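Isoprenyl transferase (Helicobacter pylori, PDB 2D2R) catalyses the magnesium-dependent condensation of isopentenyl diphosphate with allylic pyrophosphates, building the undecaprenyl diphosphate chain as a cis-prenyltransferase homodimer. Local coordinates at residues A[102-107]-A[126-132]; A[143-149]-A[200-205]. One frame throughout, in Å; residues are numbered along the deposited sequence.

Contact 1 of 2, residues A[102-107]-A[126-132]; sequences NIRFRA and ENDTRHF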
loop_
_atom_site.group_PDB
_atom_site.type_symbol
_atom_site.label_atom_id
_atom_site.label_comp_id
_atom_site.label_asym_id
_atom_site.label_seq_id
_atom_site.Cartn_x
_atom_site.Cartn_y
_atom_site.Cartn_z
ATOM N N ASN A 102 5.348 -14.463 26.898
ATOM C CA ASN A 102 3.914 -14.433 26.625
ATOM C C ASN A 102 3.663 -13.745 25.276
ATOM O O ASN A 102 3.118 -12.636 25.218
ATOM C CB ASN A 102 3.175 -13.675 27.731
ATOM C CG ASN A 102 2.874 -14.540 28.940
ATOM O OD1 ASN A 102 2.161 -14.102 29.860
ATOM N ND2 ASN A 102 3.398 -15.773 28.950
ATOM N N ILE A 103 4.071 -14.426 24.206
ATOM C CA ILE A 103 3.943 -13.926 22.846
ATOM C C ILE A 103 3.327 -14.973 21.930
ATOM O O ILE A 103 3.913 -16.014 21.673
ATOM C CB ILE A 103 5.331 -13.521 22.271
ATOM C CG1 ILE A 103 5.897 -12.361 23.083
ATOM C CG2 ILE A 103 5.220 -13.202 20.741
ATOM C CD1 ILE A 103 7.111 -11.678 22.458
ATOM N N ARG A 104 2.132 -14.695 21.432
ATOM C CA ARG A 104 1.478 -15.632 20.525
ATOM C C ARG A 104 2.160 -15.612 19.152
ATOM O O ARG A 104 2.538 -14.543 18.683
ATOM C CB ARG A 104 0.024 -15.262 20.368
ATOM C CG ARG A 104 -0.675 -16.186 19.466
ATOM C CD ARG A 104 -2.142 -15.948 19.472
ATOM N NE ARG A 104 -2.737 -16.962 18.633
ATOM C CZ ARG A 104 -4.035 -17.069 18.386
ATOM N NH1 ARG A 104 -4.913 -16.198 18.920
ATOM N NH2 ARG A 104 -4.453 -18.069 17.621
ATOM N N PHE A 105 2.291 -16.777 18.504
ATOM C CA PHE A 105 2.941 -16.842 17.212
ATOM C C PHE A 105 2.022 -17.095 16.034
ATOM O O PHE A 105 1.166 -17.955 16.062
ATOM C CB PHE A 105 4.035 -17.914 17.224
ATOM C CG PHE A 105 4.634 -18.186 15.868
ATOM C CD1 PHE A 105 5.498 -17.260 15.265
ATOM C CD2 PHE A 105 4.319 -19.356 15.185
ATOM C CE1 PHE A 105 6.031 -17.508 14.007
ATOM C CE2 PHE A 105 4.847 -19.616 13.919
ATOM C CZ PHE A 105 5.707 -18.683 13.331
ATOM N N ARG A 106 2.197 -16.327 14.971
ATOM C CA ARG A 106 1.383 -16.551 13.797
ATOM C C ARG A 106 2.222 -16.360 12.543
ATOM O O ARG A 106 3.059 -15.480 12.502
ATOM C CB ARG A 106 0.201 -15.586 13.812
ATOM C CG ARG A 106 -0.947 -15.976 12.901
ATOM C CD ARG A 106 -2.294 -15.453 13.484
ATOM N NE ARG A 106 -3.248 -15.226 12.408
ATOM C CZ ARG A 106 -4.469 -14.725 12.572
ATOM N NH1 ARG A 106 -4.908 -14.402 13.781
ATOM N NH2 ARG A 106 -5.241 -14.518 11.511
ATOM N N ALA A 107 2.038 -17.240 11.568
ATOM C CA ALA A 107 2.715 -17.153 10.276
ATOM C C ALA A 107 1.689 -16.776 9.207
ATOM O O ALA A 107 0.534 -17.242 9.259
ATOM C CB ALA A 107 3.315 -18.519 9.897
ATOM N N GLU A 126 2.357 -22.424 16.418
ATOM C CA GLU A 126 1.076 -21.715 16.433
ATOM C C GLU A 126 0.166 -22.336 17.486
ATOM O O GLU A 126 -0.327 -21.645 18.373
ATOM C CB GLU A 126 0.423 -21.758 15.050
ATOM C CG GLU A 126 1.039 -20.738 14.069
ATOM C CD GLU A 126 0.393 -20.763 12.694
ATOM O OE1 GLU A 126 0.311 -19.681 12.052
ATOM O OE2 GLU A 126 -0.024 -21.867 12.248
ATOM N N ASN A 127 -0.028 -23.647 17.387
ATOM C CA ASN A 127 -0.842 -24.394 18.348
ATOM C C ASN A 127 -0.383 -24.042 19.758
ATOM O O ASN A 127 -1.161 -23.557 20.585
ATOM C CB ASN A 127 -0.662 -25.913 18.143
ATOM C CG ASN A 127 -1.796 -26.556 17.327
ATOM O OD1 ASN A 127 -1.831 -26.475 16.098
ATOM N ND2 ASN A 127 -2.729 -27.198 18.022
ATOM N N ASP A 128 0.899 -24.268 20.012
ATOM C CA ASP A 128 1.501 -24.040 21.313
ATOM C C ASP A 128 1.397 -22.664 21.936
ATOM O O ASP A 128 1.434 -22.524 23.164
ATOM C CB ASP A 128 2.972 -24.426 21.242
ATOM C CG ASP A 128 3.175 -25.932 21.162
ATOM O OD1 ASP A 128 2.292 -26.648 20.628
ATOM O OD2 ASP A 128 4.237 -26.396 21.630
ATOM N N THR A 129 1.275 -21.644 21.097
ATOM C CA THR A 129 1.228 -20.281 21.591
ATOM C C THR A 129 -0.143 -19.625 21.488
ATOM O O THR A 129 -0.339 -18.524 21.982
ATOM C CB THR A 129 2.229 -19.433 20.811
ATOM O OG1 THR A 129 1.755 -19.290 19.465
ATOM C CG2 THR A 129 3.589 -20.122 20.777
ATOM N N ARG A 130 -1.079 -20.310 20.847
ATOM C CA ARG A 130 -2.436 -19.801 20.634
ATOM C C ARG A 130 -3.116 -19.404 21.912
ATOM O O ARG A 130 -4.251 -18.963 21.890
ATOM C CB ARG A 130 -3.320 -20.856 19.978
ATOM C CG ARG A 130 -3.650 -22.007 20.924
ATOM C CD ARG A 130 -4.975 -22.674 20.596
ATOM N NE ARG A 130 -4.962 -23.340 19.298
ATOM C CZ ARG A 130 -4.409 -24.527 19.066
ATOM N NH1 ARG A 130 -3.819 -25.186 20.059
ATOM N NH2 ARG A 130 -4.452 -25.058 17.841
ATOM N N HIS A 131 -2.425 -19.580 23.025
ATOM C CA HIS A 131 -2.970 -19.286 24.327
ATOM C C HIS A 131 -2.838 -17.857 24.737
ATOM O O HIS A 131 -3.680 -17.326 25.470
ATOM C CB HIS A 131 -2.287 -20.157 25.369
ATOM C CG HIS A 131 -2.661 -21.598 25.269
ATOM N ND1 HIS A 131 -3.975 -22.017 25.215
ATOM C CD2 HIS A 131 -1.904 -22.720 25.262
ATOM C CE1 HIS A 131 -4.012 -23.337 25.187
ATOM N NE2 HIS A 131 -2.769 -23.789 25.216
ATOM N N PHE A 132 -1.766 -17.233 24.285
ATOM C CA PHE A 132 -1.529 -15.850 24.631
ATOM C C PHE A 132 -2.457 -14.954 23.801
ATOM O O PHE A 132 -2.550 -15.098 22.582
ATOM C CB PHE A 132 -0.046 -15.560 24.424
ATOM C CG PHE A 132 0.853 -16.583 25.076
ATOM C CD1 PHE A 132 0.326 -17.542 25.956
ATOM C CD2 PHE A 132 2.214 -16.605 24.814
ATOM C CE1 PHE A 132 1.137 -18.505 26.554
ATOM C CE2 PHE A 132 3.039 -17.563 25.409
ATOM C CZ PHE A 132 2.496 -18.515 26.281
HETATM O O HOH W 1 -0.972 -18.882 17.597
#
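Thr129 and Glu126, one helical turn apart at the end of helix 116-129, each offer a side-chain oxygen to a backbone N-H of the edge strand 104-108. Thr129 points its CB at the strand, and with chi1 at 69° its OG1 sits between its own backbone N and carbonyl carbon, from where it receives Phe105 N at 2.7 Å in a nearly straight bond (163°). The same hydroxyl is also bonded to Leu125 O, one turn back in the helix. Glu126 reaches further along the strand: its extended chain carries OE1 to Ala107 N at 3.0 Å, where the N-H meets the anti side of the carboxylate, tilted somewhat out of its plane. On the way, Glu126 CG passes 3.7 Å from Phe105 CD2. On the Arg104 side of these bonds, a water donates to Phe105 O and Glu126 O and accepts from Arg104 NE.

The Arg104 chain runs fully extended, its CD 3.2 Å from Phe132 O, and its guanidinium lies with one face over the backbone of Arg130. Beyond it, the Phe132 ring turns its edge to the backbone of Ile103, while Asn102 ND2 lies 3.9 Å from Phe132 CZ, above one face and displaced toward the rim; amide and ring planes are 45° apart. The turn from Thr129 to Phe132, of type I, brings this ring back against the backbone of Asn102 and Ile103.

This is the strand-to-helix packing of a beta-alpha-beta unit, whose second strand, 136-140, pairs with the backbone of Arg104 and Arg106. On the strand's other side, Thr129 and Glu126 take up the N-H groups of Phe105 and Ala107, and the water Phe105 O, whereas Ile103 O and Phe132 O are buried without a partner.

Contact 2 of 2, residues A[143-149]-A[200-205]; sequences YGSKNEL and NFLLWQ
The Tyr143 ring presents its edge to Phe201 CA, and Glu148 OE1 lies in its plane at the hydroxyl end; the Phe201 ring has Leu202 CG over the centre of one face and stacks with Tyr66. Around these rings the N-terminal turn of helix 145-158 in the cis-prenyltransferase fold, with Gly144 as N-cap residue, is joined to the loop before strand 210-213. Asn200 binds two N-H groups of this first turn: its backbone O takes Ser145 N at 2.8 Å and its OD1 takes Lys146 N at 2.9 Å, while a water links ND2 to Asn147 N. With chi1 at -167°, Ser145 OG is turned away from its own N toward the loop, where it accepts Leu203 N at 3.1 Å. Lys146 forms a cation-pi pair with Trp204 of the second subunit, and Trp204 one with that subunit's Lys146, placing this loop at the dimer interface. Gln205 NE2, also bonded to Thr180 OG1, approaches the Glu148 carboxylate with the two planes only 23° apart. Glu148 OE1 is gripped from opposite faces of its plane, by Tyr143 OH at 2.6 Å and by Gln205 NE2 on the syn side at 3.0 Å.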
loop_
_atom_site.group_PDB
_atom_site.type_symbol
_atom_site.label_atom_id
_atom_site.label_comp_id
_atom_site.label_asym_id
_atom_site.label_seq_id
_atom_site.Cartn_x
_atom_site.Cartn_y
_atom_site.Cartn_z
ATOM N N TYR A 143 5.765 -14.678 1.812
ATOM C CA TYR A 143 4.592 -13.792 1.748
ATOM C C TYR A 143 4.575 -12.751 0.644
ATOM O O TYR A 143 5.586 -12.091 0.375
ATOM C CB TYR A 143 4.458 -13.033 3.074
ATOM C CG TYR A 143 3.271 -12.089 3.089
ATOM C CD1 TYR A 143 1.995 -12.527 3.490
ATOM C CD2 TYR A 143 3.392 -10.788 2.589
ATOM C CE1 TYR A 143 0.851 -11.658 3.382
ATOM C CE2 TYR A 143 2.274 -9.933 2.474
ATOM C CZ TYR A 143 1.017 -10.354 2.859
ATOM O OH TYR A 143 -0.071 -9.472 2.685
ATOM N N GLY A 144 3.386 -12.579 0.048
ATOM C CA GLY A 144 3.221 -11.549 -0.963
ATOM C C GLY A 144 1.770 -11.124 -0.846
ATOM O O GLY A 144 0.919 -11.984 -0.747
ATOM N N SER A 145 1.488 -9.824 -0.865
ATOM C CA SER A 145 0.113 -9.341 -0.748
ATOM C C SER A 145 -0.775 -9.733 -1.899
ATOM O O SER A 145 -1.901 -10.177 -1.698
ATOM C CB SER A 145 0.193 -7.810 -0.538
ATOM O OG SER A 145 -1.013 -7.315 -0.128
ATOM N N LYS A 146 -0.308 -9.580 -3.142
ATOM C CA LYS A 146 -1.151 -9.993 -4.230
ATOM C C LYS A 146 -1.462 -11.463 -4.134
ATOM O O LYS A 146 -2.570 -11.881 -4.423
ATOM C CB LYS A 146 -0.510 -9.699 -5.580
ATOM C CG LYS A 146 -0.502 -8.249 -5.875
ATOM C CD LYS A 146 0.049 -8.033 -7.304
ATOM C CE LYS A 146 -0.042 -6.515 -7.668
ATOM N NZ LYS A 146 0.347 -6.338 -9.089
ATOM N N ASN A 147 -0.475 -12.270 -3.747
ATOM C CA ASN A 147 -0.726 -13.700 -3.594
ATOM C C ASN A 147 -1.699 -13.942 -2.453
ATOM O O ASN A 147 -2.590 -14.754 -2.578
ATOM C CB ASN A 147 0.609 -14.462 -3.305
ATOM C CG ASN A 147 0.360 -15.946 -2.933
ATOM O OD1 ASN A 147 0.156 -16.782 -3.797
ATOM N ND2 ASN A 147 0.341 -16.232 -1.677
ATOM N N GLU A 148 -1.546 -13.252 -1.330
ATOM C CA GLU A 148 -2.493 -13.445 -0.229
ATOM C C GLU A 148 -3.928 -13.148 -0.692
ATOM O O GLU A 148 -4.859 -13.885 -0.390
ATOM C CB GLU A 148 -2.163 -12.559 0.967
ATOM C CG GLU A 148 -3.101 -12.751 2.193
ATOM C CD GLU A 148 -2.907 -11.665 3.270
ATOM O OE1 GLU A 148 -2.380 -10.548 2.951
ATOM O OE2 GLU A 148 -3.286 -11.927 4.428
ATOM N N LEU A 149 -4.115 -12.059 -1.439
ATOM C CA LEU A 149 -5.444 -11.725 -1.919
ATOM C C LEU A 149 -5.959 -12.764 -2.902
ATOM O O LEU A 149 -7.177 -13.068 -2.941
ATOM C CB LEU A 149 -5.444 -10.317 -2.544
ATOM C CG LEU A 149 -5.439 -9.240 -1.437
ATOM C CD1 LEU A 149 -4.872 -7.881 -1.972
ATOM C CD2 LEU A 149 -6.905 -9.069 -0.898
ATOM N N ASN A 200 4.821 -4.994 -1.975
ATOM C CA ASN A 200 3.805 -6.074 -1.949
ATOM C C ASN A 200 3.596 -6.679 -0.543
ATOM O O ASN A 200 3.447 -7.872 -0.381
ATOM C CB ASN A 200 4.293 -7.123 -2.945
ATOM C CG ASN A 200 3.233 -8.102 -3.349
ATOM O OD1 ASN A 200 2.043 -7.813 -3.346
ATOM N ND2 ASN A 200 3.672 -9.324 -3.673
ATOM N N PHE A 201 3.634 -5.824 0.457
ATOM C CA PHE A 201 3.469 -6.214 1.843
ATOM C C PHE A 201 2.261 -5.572 2.500
ATOM O O PHE A 201 2.173 -4.324 2.635
ATOM C CB PHE A 201 4.753 -5.825 2.590
ATOM C CG PHE A 201 4.769 -6.156 4.080
ATOM C CD1 PHE A 201 4.620 -7.464 4.524
ATOM C CD2 PHE A 201 4.999 -5.159 5.029
ATOM C CE1 PHE A 201 4.714 -7.783 5.927
ATOM C CE2 PHE A 201 5.090 -5.454 6.408
ATOM C CZ PHE A 201 4.953 -6.775 6.849
ATOM N N LEU A 202 1.331 -6.419 2.924
ATOM C CA LEU A 202 0.147 -5.987 3.673
ATOM C C LEU A 202 -0.516 -4.775 3.008
ATOM O O LEU A 202 -0.857 -3.808 3.677
ATOM C CB LEU A 202 0.553 -5.604 5.110
ATOM C CG LEU A 202 1.163 -6.746 5.968
ATOM C CD1 LEU A 202 1.483 -6.227 7.421
ATOM C CD2 LEU A 202 0.173 -7.858 6.000
ATOM N N LEU A 203 -0.743 -4.866 1.712
ATOM C CA LEU A 203 -1.339 -3.729 0.965
ATOM C C LEU A 203 -2.758 -3.423 1.475
ATOM O O LEU A 203 -3.107 -2.290 1.813
ATOM C CB LEU A 203 -1.329 -4.064 -0.509
ATOM C CG LEU A 203 0.058 -4.375 -1.111
ATOM C CD1 LEU A 203 -0.048 -4.849 -2.595
ATOM C CD2 LEU A 203 0.865 -3.121 -1.100
ATOM N N TRP A 204 -3.559 -4.464 1.588
ATOM C CA TRP A 204 -4.918 -4.332 2.059
ATOM C C TRP A 204 -4.974 -3.880 3.491
ATOM O O TRP A 204 -5.706 -2.955 3.801
ATOM C CB TRP A 204 -5.636 -5.669 1.894
ATOM C CG TRP A 204 -7.060 -5.692 2.418
ATOM C CD1 TRP A 204 -7.474 -5.753 3.755
ATOM C CD2 TRP A 204 -8.245 -5.746 1.637
ATOM N NE1 TRP A 204 -8.840 -5.844 3.812
ATOM C CE2 TRP A 204 -9.334 -5.855 2.529
ATOM C CE3 TRP A 204 -8.496 -5.729 0.253
ATOM C CZ2 TRP A 204 -10.655 -5.939 2.083
ATOM C CZ3 TRP A 204 -9.787 -5.813 -0.184
ATOM C CH2 TRP A 204 -10.862 -5.921 0.727
ATOM N N GLN A 205 -4.171 -4.500 4.353
ATOM C CA GLN A 205 -4.214 -4.195 5.774
ATOM C C GLN A 205 -3.637 -2.860 6.187
ATOM O O GLN A 205 -3.916 -2.401 7.248
ATOM C CB GLN A 205 -3.514 -5.325 6.595
ATOM C CG GLN A 205 -4.124 -6.712 6.244
ATOM C CD GLN A 205 -3.494 -7.466 5.045
ATOM O OE1 GLN A 205 -2.949 -6.865 4.109
ATOM N NE2 GLN A 205 -3.634 -8.833 5.049
HETATM O O HOH W 2 2.186 -11.793 -4.478
#

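In the fold
Contact 1 closes before contact 2 opens along the chain; their centres are 22 Å apart and their nearest atoms about 7 Å, without touching. Strand 104-108 connects them: contact 1 packs residues 104-107 of it against helix 116-129, whereas its last residue, Ile108, touches Tyr143 and Leu202 of contact 2. Asp179 is a second connection, its O, like that of Arg181, bonded to Arg106 NH2 and its N, weakly, to Glu148 OE2. Contact 1 lies away from the probable substrate site; contact 2 comes nearer to it. The Leu203 side chain is about 4 Å from that of Leu198, and the Phe201 side chain about 7 Å from that of Arg191, both of which probably bind substrate.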